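Local coordinates for Ice-binding protein 1 (Shewanella frigidimarina, PDB 6BG8) that binds ice through this DUF3494 domain, adsorbing its bacterium onto ice, inhibiting crystal growth and lowering the freezing point of water, at residues S28-G33 and D58-G63; G213-G218 and A231-K236; A15-Q20 and R219-T224; I37-R42 and Q90-L95. One frame throughout, in Å; residues are numbered along the deposited sequence.

The four contacts illustrate how the coils of a beta-solenoid and a flanking helix are joined. Contacts 1 and 2, with centres about 10 Å apart, are neighbouring strand pairs on one face: strand 29-31 also pairs with strand 233-236, so an early coil is laid against the last one. Contact 3, its centre about 14 Å from that of contact 2, lies past the corner at G218, where 15-20 meets 219-224 across 198 intervening residues; contacts 1 and 4 are nested inside the loop it closes. Contacts 2 and 3 interleave along the chain, as do 1 and 4. Contact 4, about 9 Å from contact 3 between centres, joins the loop after strand 34-37 to helix 84-103. Three of the four residues of the ice-binding motif, assigned by similarity, lie in contact 2, next to T212.

Contact 1. Residues S28-G33 and D58-G63; sequences SAIVDG and DELTNG
I30 O is gripped by several groups at once: T61 N donates to it at 2.8 Å within the plane of the carbonyl, a water that also bonds T61 OG1 donates a second bond, and the CA-H of L60 adds a weaker contact. The example illustrates how coils are joined in the parallel beta-solenoid of the DUF3494 ice-binding fold, with I30 opposite L60 and V31 opposite T61. Two further backbone bonds flank it. I30 N meets E59 O at 2.7 Å in an almost straight bond (175°), and D32 N reaches T61 O at 2.9 Å. I30 and L60 turn to the buried face, where I30 also touches M16, L35 and L229, whereas V31 and T61 turn to the other, more exposed face. CG of L60 is anti to its backbone N (chi1 173°), and from there the CD1 branch meets I30 CG2 at 3.6 Å, the two side chains slanting across each other. The same L60 CD1 lies 3.2 Å from G33 O, a buried carbonyl oxygen that has no hydrogen-bonding partner in the model. Past the strands the pairing passes to side chains. D32 O is bonded by the amine of K236, while the D32 carboxylate turns to N62, whose amide plane lies 88° from its own; N62 ND2 donates to D32 OD1 from above the carboxylate plane, at 2.8 Å.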
loop_
_atom_site.group_PDB
_atom_site.type_symbol
_atom_site.label_atom_id
_atom_site.label_comp_id
_atom_site.label_asym_id
_atom_site.label_seq_id
_atom_site.Cartn_x
_atom_site.Cartn_y
_atom_site.Cartn_z
ATOM N N SER A 28 -4.002 9.968 -13.292
ATOM C CA SER A 28 -4.028 9.500 -11.914
ATOM C C SER A 28 -4.405 10.641 -10.971
ATOM O O SER A 28 -4.210 11.824 -11.273
ATOM C CB SER A 28 -2.664 8.919 -11.498
ATOM O OG SER A 28 -2.404 7.673 -12.119
ATOM N N ALA A 29 -4.957 10.266 -9.818
ATOM C CA ALA A 29 -5.351 11.225 -8.787
ATOM C C ALA A 29 -5.092 10.592 -7.432
ATOM O O ALA A 29 -5.797 9.650 -7.052
ATOM C CB ALA A 29 -6.826 11.605 -8.918
ATOM N N ILE A 30 -4.107 11.112 -6.693
ATOM C CA ILE A 30 -3.742 10.592 -5.376
ATOM C C ILE A 30 -4.151 11.617 -4.326
ATOM O O ILE A 30 -3.983 12.824 -4.531
ATOM C CB ILE A 30 -2.236 10.269 -5.296
ATOM C CG1 ILE A 30 -1.833 9.353 -6.456
ATOM C CG2 ILE A 30 -1.883 9.613 -3.959
ATOM C CD1 ILE A 30 -0.684 9.874 -7.260
ATOM N N VAL A 31 -4.701 11.134 -3.202
ATOM C CA VAL A 31 -5.337 11.990 -2.202
ATOM C C VAL A 31 -4.952 11.549 -0.790
ATOM O O VAL A 31 -4.895 10.350 -0.496
ATOM C CB VAL A 31 -6.876 11.970 -2.354
ATOM C CG1 VAL A 31 -7.528 12.865 -1.322
ATOM C CG2 VAL A 31 -7.291 12.385 -3.756
ATOM N N ASP A 32 -4.683 12.531 0.076
ATOM C CA ASP A 32 -4.635 12.390 1.537
ATOM C C ASP A 32 -3.409 11.636 2.037
ATOM O O ASP A 32 -3.382 11.199 3.193
ATOM C CB ASP A 32 -5.900 11.710 2.085
ATOM C CG ASP A 32 -7.132 12.606 2.010
ATOM O OD1 ASP A 32 -6.976 13.842 1.918
ATOM O OD2 ASP A 32 -8.263 12.074 2.066
ATOM N N GLY A 33 -2.387 11.468 1.203
ATOM C CA GLY A 33 -1.155 10.845 1.651
ATOM C C GLY A 33 0.026 11.406 0.892
ATOM O O GLY A 33 -0.124 12.029 -0.162
ATOM N N ASP A 58 0.653 18.016 -9.244
ATOM C CA ASP A 58 -0.731 18.337 -9.588
ATOM C C ASP A 58 -1.650 17.137 -9.392
ATOM O O ASP A 58 -2.844 17.305 -9.122
ATOM C CB ASP A 58 -0.819 18.827 -11.036
ATOM C CG ASP A 58 -0.335 20.244 -11.204
ATOM O OD1 ASP A 58 -0.063 20.918 -10.194
ATOM O OD2 ASP A 58 -0.223 20.686 -12.364
ATOM N N GLU A 59 -1.109 15.926 -9.527
ATOM C CA GLU A 59 -1.843 14.675 -9.377
ATOM C C GLU A 59 -2.127 14.319 -7.928
ATOM O O GLU A 59 -2.829 13.331 -7.672
ATOM C CB GLU A 59 -1.050 13.534 -10.020
ATOM C CG GLU A 59 -0.889 13.663 -11.535
ATOM C CD GLU A 59 0.195 14.656 -11.954
ATOM O OE1 GLU A 59 1.040 15.007 -11.111
ATOM O OE2 GLU A 59 0.196 15.082 -13.133
ATOM N N LEU A 60 -1.605 15.093 -6.986
ATOM C CA LEU A 60 -1.575 14.720 -5.579
ATOM C C LEU A 60 -2.204 15.834 -4.758
ATOM O O LEU A 60 -1.742 16.977 -4.799
ATOM C CB LEU A 60 -0.132 14.460 -5.128
ATOM C CG LEU A 60 0.122 14.211 -3.646
ATOM C CD1 LEU A 60 -0.578 12.935 -3.226
ATOM C CD2 LEU A 60 1.630 14.109 -3.392
ATOM N N THR A 61 -3.256 15.507 -4.015
ATOM C CA THR A 61 -3.972 16.450 -3.166
ATOM C C THR A 61 -3.799 16.057 -1.702
ATOM O O THR A 61 -3.871 14.871 -1.375
ATOM C CB THR A 61 -5.457 16.462 -3.536
ATOM O OG1 THR A 61 -5.598 16.815 -4.918
ATOM C CG2 THR A 61 -6.225 17.448 -2.664
ATOM N N ASN A 62 -3.582 17.046 -0.829
ATOM C CA ASN A 62 -3.391 16.822 0.606
ATOM C C ASN A 62 -2.221 15.868 0.857
ATOM O O ASN A 62 -2.313 14.914 1.636
ATOM C CB ASN A 62 -4.671 16.312 1.274
ATOM C CG ASN A 62 -4.605 16.403 2.787
ATOM O OD1 ASN A 62 -3.791 17.149 3.324
ATOM N ND2 ASN A 62 -5.454 15.642 3.483
ATOM N N GLY A 63 -1.115 16.132 0.173
ATOM C CA GLY A 63 0.089 15.347 0.343
ATOM C C GLY A 63 1.214 15.990 -0.432
ATOM O O GLY A 63 0.984 16.849 -1.290
HETATM O O HOH W 1 -5.546 14.499 -6.210
#

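Contact 2. Residues G213-G218 and A231-K236; sequences GANVTG and ANAVTK
CG of N232 stands beside its own backbone N (chi1 -55°), and from there the amide extends to A214, where N232 ND2 donates to A214 O at 3.1 Å, well to the side of the carbonyl direction. R211 O takes a bond from the same ND2 and D230 N donates to OD1, so the amide is held at both ends. A233 N adds a weak bond to A214 O, and a water accepting from A233 N donates to G213 O. Beyond this entry the backbone becomes a regular parallel ladder whose strand axes lie 4.7 Å apart. V216 N bonds to A233 O at 2.8 Å, T235 N to V216 O at 2.9 Å, and G218 N to T235 O at 2.9 Å. On the buried face V216 CB approaches V234 CG2 at 4.2 Å, with I192 and V210 packing against V216. T217 and T235 sit on the opposite face in matching rotamers, each with OG1 anti to its carbonyl carbon. The chain turns a corner at G218, at whose backbone angles a CB would be jammed against the carbonyl O of T217. In-register parallel pairing of successive coils is characteristic of a beta-solenoid; G213, A214 and N215 belong to the T-A/G-X-T/N ice-binding motif, assigned here by similarity.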
loop_
_atom_site.group_PDB
_atom_site.type_symbol
_atom_site.label_atom_id
_atom_site.label_comp_id
_atom_site.label_asym_id
_atom_site.label_seq_id
_atom_site.Cartn_x
_atom_site.Cartn_y
_atom_site.Cartn_z
ATOM N N GLY A 213 -6.912 2.285 -14.531
ATOM C CA GLY A 213 -8.213 2.674 -14.023
ATOM C C GLY A 213 -8.612 2.110 -12.674
ATOM O O GLY A 213 -9.689 2.460 -12.179
ATOM N N ALA A 214 -7.790 1.269 -12.055
ATOM C CA ALA A 214 -8.144 0.743 -10.741
ATOM C C ALA A 214 -8.226 1.861 -9.705
ATOM O O ALA A 214 -7.542 2.887 -9.803
ATOM C CB ALA A 214 -7.130 -0.314 -10.293
ATOM N N ASN A 215 -9.100 1.647 -8.718
ATOM C CA ASN A 215 -9.298 2.544 -7.586
ATOM C C ASN A 215 -8.720 1.887 -6.338
ATOM O O ASN A 215 -9.114 0.772 -5.991
ATOM C CB ASN A 215 -10.791 2.827 -7.390
ATOM C CG ASN A 215 -11.056 3.919 -6.378
ATOM O OD1 ASN A 215 -10.757 3.773 -5.193
ATOM N ND2 ASN A 215 -11.625 5.028 -6.842
ATOM N N VAL A 216 -7.808 2.579 -5.657
ATOM C CA VAL A 216 -7.177 2.043 -4.452
ATOM C C VAL A 216 -7.570 2.905 -3.258
ATOM O O VAL A 216 -7.475 4.134 -3.314
ATOM C CB VAL A 216 -5.643 1.978 -4.597
ATOM C CG1 VAL A 216 -4.990 1.589 -3.282
ATOM C CG2 VAL A 216 -5.245 0.988 -5.693
ATOM N N THR A 217 -7.995 2.263 -2.173
ATOM C CA THR A 217 -8.155 2.929 -0.883
ATOM C C THR A 217 -7.265 2.188 0.100
ATOM O O THR A 217 -7.527 1.025 0.413
ATOM C CB THR A 217 -9.609 2.924 -0.412
ATOM O OG1 THR A 217 -10.422 3.600 -1.380
ATOM C CG2 THR A 217 -9.739 3.637 0.920
ATOM N N GLY A 218 -6.194 2.835 0.542
ATOM C CA GLY A 218 -5.251 2.143 1.402
ATOM C C GLY A 218 -3.883 2.763 1.303
ATOM O O GLY A 218 -3.758 3.981 1.430
ATOM N N ALA A 231 -3.247 5.527 -14.516
ATOM C CA ALA A 231 -4.513 6.260 -14.432
ATOM C C ALA A 231 -5.380 5.777 -13.267
ATOM O O ALA A 231 -6.518 5.339 -13.442
ATOM C CB ALA A 231 -5.285 6.150 -15.754
ATOM N N ASN A 232 -4.830 5.876 -12.055
ATOM C CA ASN A 232 -5.494 5.342 -10.877
ATOM C C ASN A 232 -5.919 6.450 -9.931
ATOM O O ASN A 232 -5.235 7.462 -9.783
ATOM C CB ASN A 232 -4.582 4.386 -10.111
ATOM C CG ASN A 232 -4.055 3.281 -10.977
ATOM O OD1 ASN A 232 -2.844 3.135 -11.147
ATOM N ND2 ASN A 232 -4.963 2.501 -11.552
ATOM N N ALA A 233 -7.044 6.227 -9.269
ATOM C CA ALA A 233 -7.433 7.025 -8.117
ATOM C C ALA A 233 -6.955 6.309 -6.863
ATOM O O ALA A 233 -7.415 5.204 -6.562
ATOM C CB ALA A 233 -8.945 7.228 -8.076
ATOM N N VAL A 234 -6.049 6.939 -6.125
ATOM C CA VAL A 234 -5.473 6.357 -4.920
ATOM C C VAL A 234 -5.795 7.278 -3.755
ATOM O O VAL A 234 -5.420 8.455 -3.766
ATOM C CB VAL A 234 -3.957 6.161 -5.056
ATOM C CG1 VAL A 234 -3.386 5.571 -3.773
ATOM C CG2 VAL A 234 -3.648 5.283 -6.260
ATOM N N THR A 235 -6.485 6.750 -2.749
ATOM C CA THR A 235 -6.811 7.510 -1.553
ATOM C C THR A 235 -6.193 6.822 -0.352
ATOM O O THR A 235 -6.409 5.621 -0.149
ATOM C CB THR A 235 -8.319 7.625 -1.371
ATOM O OG1 THR A 235 -8.889 8.252 -2.534
ATOM C CG2 THR A 235 -8.633 8.439 -0.122
ATOM N N LYS A 236 -5.411 7.568 0.428
ATOM C CA LYS A 236 -4.805 6.972 1.610
ATOM C C LYS A 236 -5.876 6.684 2.647
ATOM O O LYS A 236 -6.755 7.514 2.897
ATOM C CB LYS A 236 -3.739 7.886 2.211
ATOM C CG LYS A 236 -2.993 7.221 3.374
ATOM C CD LYS A 236 -2.004 8.158 4.033
ATOM C CE LYS A 236 -2.433 8.532 5.431
ATOM N NZ LYS A 236 -3.684 9.324 5.409
HETATM O O HOH W 2 -9.732 4.923 -10.657
HETATM O O HOH W 3 -9.457 6.290 -4.348
#

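Contact 3. Residues A15-Q20 and R219-T224; sequences AMLASQ and RLFAVT
Strands 16-18 and 219-222 run parallel with their axes 4.7 Å apart and only 2° from alignment, pairing M16 with L220, L17 with F221 and A18 with A222. In this beta-solenoid a coil from the start of the domain is stacked on one from near its end. Backbone bonds alternate between the strands, from L220 N to A15 O (2.8 Å) through to S19 N and A222 O, where the bond lengthens to 3.1 Å and bends to 142°. One face is apolar and turned to strand 226-229: M16 and L220 lie side by side, pointing the same way, and the methyls of A18 and A222 meet CB to CB at 4.0 Å, with V227 against both. The other face looks to helix 84-103. There L17 CB comes to 3.5 Å from F221 CD1. CG of L17 is anti to its backbone N (chi1 179°), and beyond it L17 CD2 lies 3.8 Å from F221 CD1 and CE1. L95 touches both residues, and the F221 ring stacks with that of F203. At the far end Q20 OE1 is bonded by Q40 NE2, while Q20 NE2 donates to S19 OG at 3.0 Å.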
loop_
_atom_site.group_PDB
_atom_site.type_symbol
_atom_site.label_atom_id
_atom_site.label_comp_id
_atom_site.label_asym_id
_atom_site.label_seq_id
_atom_site.Cartn_x
_atom_site.Cartn_y
_atom_site.Cartn_z
ATOM N N ALA A 15 0.714 7.671 1.202
ATOM C CA ALA A 15 -0.148 6.912 0.303
ATOM C C ALA A 15 0.671 5.916 -0.513
ATOM O O ALA A 15 0.231 4.788 -0.760
ATOM C CB ALA A 15 -0.902 7.874 -0.622
ATOM N N MET A 16 1.870 6.314 -0.938
ATOM C CA MET A 16 2.725 5.457 -1.742
ATOM C C MET A 16 4.173 5.677 -1.347
ATOM O O MET A 16 4.606 6.815 -1.145
ATOM C CB MET A 16 2.550 5.735 -3.237
ATOM C CG MET A 16 1.114 5.621 -3.707
ATOM S SD MET A 16 0.919 5.809 -5.493
ATOM C CE MET A 16 1.727 7.352 -5.816
ATOM N N LEU A 17 4.917 4.582 -1.256
ATOM C CA LEU A 17 6.310 4.645 -0.833
ATOM C C LEU A 17 7.063 3.499 -1.484
ATOM O O LEU A 17 6.624 2.348 -1.407
ATOM C CB LEU A 17 6.421 4.554 0.694
ATOM C CG LEU A 17 7.815 4.570 1.333
ATOM C CD1 LEU A 17 8.455 5.954 1.212
ATOM C CD2 LEU A 17 7.744 4.150 2.799
ATOM N N ALA A 18 8.194 3.804 -2.112
ATOM C CA ALA A 18 8.961 2.787 -2.810
ATOM C C ALA A 18 10.450 3.022 -2.597
ATOM O O ALA A 18 10.893 4.136 -2.318
ATOM C CB ALA A 18 8.639 2.773 -4.311
ATOM N N SER A 19 11.219 1.940 -2.735
ATOM C CA SER A 19 12.674 2.043 -2.693
ATOM C C SER A 19 13.220 2.772 -3.917
ATOM O O SER A 19 14.069 3.664 -3.793
ATOM C CB SER A 19 13.287 0.646 -2.591
ATOM O OG SER A 19 14.685 0.683 -2.823
ATOM N N GLN A 20 12.764 2.400 -5.114
ATOM C CA GLN A 20 13.458 2.795 -6.341
ATOM C C GLN A 20 12.733 3.860 -7.145
ATOM O O GLN A 20 13.369 4.800 -7.629
ATOM C CB GLN A 20 13.677 1.573 -7.245
ATOM C CG GLN A 20 14.645 0.540 -6.685
ATOM C CD GLN A 20 16.016 1.104 -6.479
ATOM O OE1 GLN A 20 16.679 1.498 -7.438
ATOM N NE2 GLN A 20 16.466 1.134 -5.222
ATOM N N ARG A 219 -2.863 1.943 1.078
ATOM C CA ARG A 219 -1.490 2.412 0.903
ATOM C C ARG A 219 -0.766 1.442 -0.020
ATOM O O ARG A 219 -1.082 0.253 -0.049
ATOM C CB ARG A 219 -0.741 2.492 2.237
ATOM C CG ARG A 219 -1.219 3.558 3.203
ATOM C CD ARG A 219 -0.356 3.550 4.460
ATOM N NE ARG A 219 -0.758 4.578 5.413
ATOM C CZ ARG A 219 -1.769 4.445 6.264
ATOM N NH1 ARG A 219 -2.480 3.324 6.288
ATOM N NH2 ARG A 219 -2.054 5.424 7.111
ATOM N N LEU A 220 0.231 1.946 -0.753
ATOM C CA LEU A 220 1.007 1.123 -1.686
ATOM C C LEU A 220 2.494 1.246 -1.365
ATOM O O LEU A 220 3.089 2.300 -1.595
ATOM C CB LEU A 220 0.728 1.541 -3.128
ATOM C CG LEU A 220 -0.754 1.463 -3.516
ATOM C CD1 LEU A 220 -0.993 2.065 -4.889
ATOM C CD2 LEU A 220 -1.251 0.008 -3.455
ATOM N N PHE A 221 3.094 0.166 -0.854
ATOM C CA PHE A 221 4.506 0.124 -0.483
ATOM C C PHE A 221 5.227 -0.906 -1.340
ATOM O O PHE A 221 4.790 -2.060 -1.425
ATOM C CB PHE A 221 4.703 -0.260 0.997
ATOM C CG PHE A 221 4.120 0.719 1.982
ATOM C CD1 PHE A 221 4.792 1.883 2.301
ATOM C CD2 PHE A 221 2.924 0.443 2.631
ATOM C CE1 PHE A 221 4.264 2.776 3.220
ATOM C CE2 PHE A 221 2.388 1.338 3.548
ATOM C CZ PHE A 221 3.063 2.504 3.845
ATOM N N ALA A 222 6.353 -0.508 -1.937
ATOM C CA ALA A 222 7.259 -1.436 -2.607
ATOM C C ALA A 222 8.584 -1.392 -1.854
ATOM O O ALA A 222 9.300 -0.388 -1.914
ATOM C CB ALA A 222 7.429 -1.075 -4.085
ATOM N N VAL A 223 8.901 -2.465 -1.124
ATOM C CA VAL A 223 10.021 -2.406 -0.184
ATOM C C VAL A 223 11.352 -2.280 -0.916
ATOM O O VAL A 223 12.234 -1.531 -0.480
ATOM C CB VAL A 223 10.005 -3.625 0.754
ATOM C CG1 VAL A 223 11.214 -3.574 1.696
ATOM C CG2 VAL A 223 8.701 -3.665 1.554
ATOM N N THR A 224 11.536 -3.014 -2.019
ATOM C CA THR A 224 12.823 -3.016 -2.702
ATOM C C THR A 224 12.786 -2.505 -4.133
ATOM O O THR A 224 13.856 -2.312 -4.717
ATOM C CB THR A 224 13.456 -4.420 -2.719
ATOM O OG1 THR A 224 12.684 -5.306 -3.545
ATOM C CG2 THR A 224 13.553 -4.978 -1.315
#

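Contact 4. Residues I37-R42 and Q90-L95; sequences ILDQAR and QSRTDL
D39 and R92 supply the ionic part of this contact between the loop 37-42 and helix 84-103, which packs beside the beta-solenoid. R92 NE donates to D39 OD1 at 2.8 Å, reaching it on the syn side, and R92 NH2 adds a weak second bond to the same oxygen at 3.3 Å. The carboxylate and guanidinium planes are 26° apart, and D39 CG lies in the guanidinium plane at its edge. A bend in the arginine chain (chi3 -59°) sets NE where it can make this approach.

The neutral hydrogen bonds complete the hold on the guanidinium. R92 NH2 also donates to L38 O at 3.0 Å, from above the carbonyl plane, and R92 NH1 is taken up by N89 OD1 one turn back along the helix. The second oxygen of the carboxylate, D39 OD2, is bonded to S19 OG.

Apolar packing accompanies these bonds. The two branches of L38 touch different helix residues: L38 CD1 meets L95 CD2 at 3.8 Å, the side chains crossing at an angle, while L38 CD2 rests on S91 CB at 3.9 Å and near the R92 backbone. L17 of strand 14-18 also touches L38, joining this packing to the solenoid wall.

The general lesson concerns a shared acceptor: D39 OD1 accepts from two nitrogens of one guanidinium, strongly from NE and weakly from NH2. With three nitrogens engaged, the bonds restrict rotation of the guanidinium, and the geometry is consistent with a charged pair that ties the helix to the loop and, through S19, to the neighbouring coil.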
loop_
_atom_site.group_PDB
_atom_site.type_symbol
_atom_site.label_atom_id
_atom_site.label_comp_id
_atom_site.label_asym_id
_atom_site.label_seq_id
_atom_site.Cartn_x
_atom_site.Cartn_y
_atom_site.Cartn_z
ATOM N N ILE A 37 10.236 8.257 -2.301
ATOM C CA ILE A 37 11.224 7.339 -2.849
ATOM C C ILE A 37 12.390 7.304 -1.867
ATOM O O ILE A 37 12.875 8.358 -1.436
ATOM C CB ILE A 37 11.692 7.770 -4.254
ATOM C CG1 ILE A 37 10.501 7.794 -5.227
ATOM C CG2 ILE A 37 12.790 6.851 -4.747
ATOM C CD1 ILE A 37 10.827 8.383 -6.607
ATOM N N LEU A 38 12.812 6.099 -1.482
ATOM C CA LEU A 38 13.763 5.960 -0.385
ATOM C C LEU A 38 15.216 5.876 -0.832
ATOM O O LEU A 38 16.099 6.336 -0.098
ATOM C CB LEU A 38 13.451 4.703 0.441
ATOM C CG LEU A 38 12.088 4.621 1.134
ATOM C CD1 LEU A 38 11.852 3.206 1.635
ATOM C CD2 LEU A 38 11.962 5.608 2.290
ATOM N N ASP A 39 15.494 5.274 -1.992
ATOM C CA ASP A 39 16.864 4.893 -2.318
ATOM C C ASP A 39 17.302 5.391 -3.686
ATOM O O ASP A 39 18.286 4.879 -4.228
ATOM C CB ASP A 39 17.041 3.373 -2.239
ATOM C CG ASP A 39 16.729 2.827 -0.864
ATOM O OD1 ASP A 39 17.399 3.251 0.099
ATOM O OD2 ASP A 39 15.814 1.990 -0.754
ATOM N N GLN A 40 16.592 6.368 -4.252
ATOM C CA GLN A 40 17.003 7.041 -5.481
ATOM C C GLN A 40 16.562 8.499 -5.407
ATOM O O GLN A 40 15.742 8.880 -4.572
ATOM C CB GLN A 40 16.419 6.385 -6.740
ATOM C CG GLN A 40 16.801 4.921 -6.973
ATOM C CD GLN A 40 18.248 4.722 -7.437
ATOM O OE1 GLN A 40 19.002 5.681 -7.589
ATOM N NE2 GLN A 40 18.632 3.466 -7.657
ATOM N N ALA A 41 17.124 9.315 -6.297
ATOM C CA ALA A 41 16.816 10.741 -6.333
ATOM C C ALA A 41 15.419 11.001 -6.913
ATOM O O ALA A 41 14.777 10.125 -7.492
ATOM C CB ALA A 41 17.864 11.491 -7.154
ATOM N N ARG A 42 14.959 12.248 -6.741
ATOM C CA ARG A 42 13.676 12.716 -7.258
ATOM C C ARG A 42 13.508 12.455 -8.753
ATOM O O ARG A 42 12.376 12.378 -9.239
ATOM C CB ARG A 42 13.538 14.221 -6.965
ATOM C CG ARG A 42 12.373 14.925 -7.653
ATOM C CD ARG A 42 12.077 16.263 -6.992
ATOM N NE ARG A 42 11.580 16.098 -5.633
ATOM C CZ ARG A 42 10.314 15.836 -5.318
ATOM N NH1 ARG A 42 9.974 15.705 -4.040
ATOM N NH2 ARG A 42 9.387 15.718 -6.273
ATOM N N GLN A 90 14.385 7.285 8.735
ATOM C CA GLN A 90 13.362 6.727 9.607
ATOM C C GLN A 90 12.265 6.060 8.799
ATOM O O GLN A 90 11.744 5.014 9.201
ATOM C CB GLN A 90 12.777 7.803 10.523
ATOM C CG GLN A 90 12.010 7.211 11.698
ATOM C CD GLN A 90 12.913 6.367 12.585
ATOM O OE1 GLN A 90 13.895 6.865 13.143
ATOM N NE2 GLN A 90 12.595 5.087 12.709
ATOM N N SER A 91 11.905 6.644 7.650
ATOM C CA SER A 91 10.892 6.021 6.811
ATOM C C SER A 91 11.369 4.670 6.300
ATOM O O SER A 91 10.612 3.691 6.312
ATOM C CB SER A 91 10.529 6.952 5.653
ATOM O OG SER A 91 9.893 8.121 6.146
ATOM N N ARG A 92 12.633 4.591 5.869
ATOM C CA ARG A 92 13.167 3.323 5.380
ATOM C C ARG A 92 13.151 2.267 6.479
ATOM O O ARG A 92 12.741 1.123 6.251
ATOM C CB ARG A 92 14.590 3.523 4.835
ATOM C CG ARG A 92 15.174 2.278 4.164
ATOM C CD ARG A 92 16.651 2.437 3.804
ATOM N NE ARG A 92 16.926 3.551 2.892
ATOM C CZ ARG A 92 17.464 4.709 3.270
ATOM N NH1 ARG A 92 17.753 4.916 4.544
ATOM N NH2 ARG A 92 17.684 5.679 2.381
ATOM N N THR A 93 13.584 2.638 7.686
ATOM C CA THR A 93 13.608 1.683 8.790
ATOM C C THR A 93 12.195 1.223 9.139
ATOM O O THR A 93 11.936 0.020 9.285
ATOM C CB THR A 93 14.293 2.320 10.001
ATOM O OG1 THR A 93 15.666 2.581 9.687
ATOM C CG2 THR A 93 14.225 1.408 11.229
ATOM N N ASP A 94 11.259 2.171 9.252
ATOM C CA ASP A 94 9.906 1.814 9.674
ATOM C C ASP A 94 9.187 0.974 8.624
ATOM O O ASP A 94 8.363 0.121 8.977
ATOM C CB ASP A 94 9.107 3.076 10.005
ATOM C CG ASP A 94 9.616 3.774 11.257
ATOM O OD1 ASP A 94 10.565 3.253 11.893
ATOM O OD2 ASP A 94 9.087 4.852 11.598
ATOM N N LEU A 95 9.481 1.184 7.337
ATOM C CA LEU A 95 8.924 0.297 6.320
ATOM C C LEU A 95 9.401 -1.129 6.546
ATOM O O LEU A 95 8.609 -2.077 6.517
ATOM C CB LEU A 95 9.314 0.773 4.916
ATOM C CG LEU A 95 8.870 -0.101 3.743
ATOM C CD1 LEU A 95 7.358 -0.373 3.784
ATOM C CD2 LEU A 95 9.238 0.580 2.422
#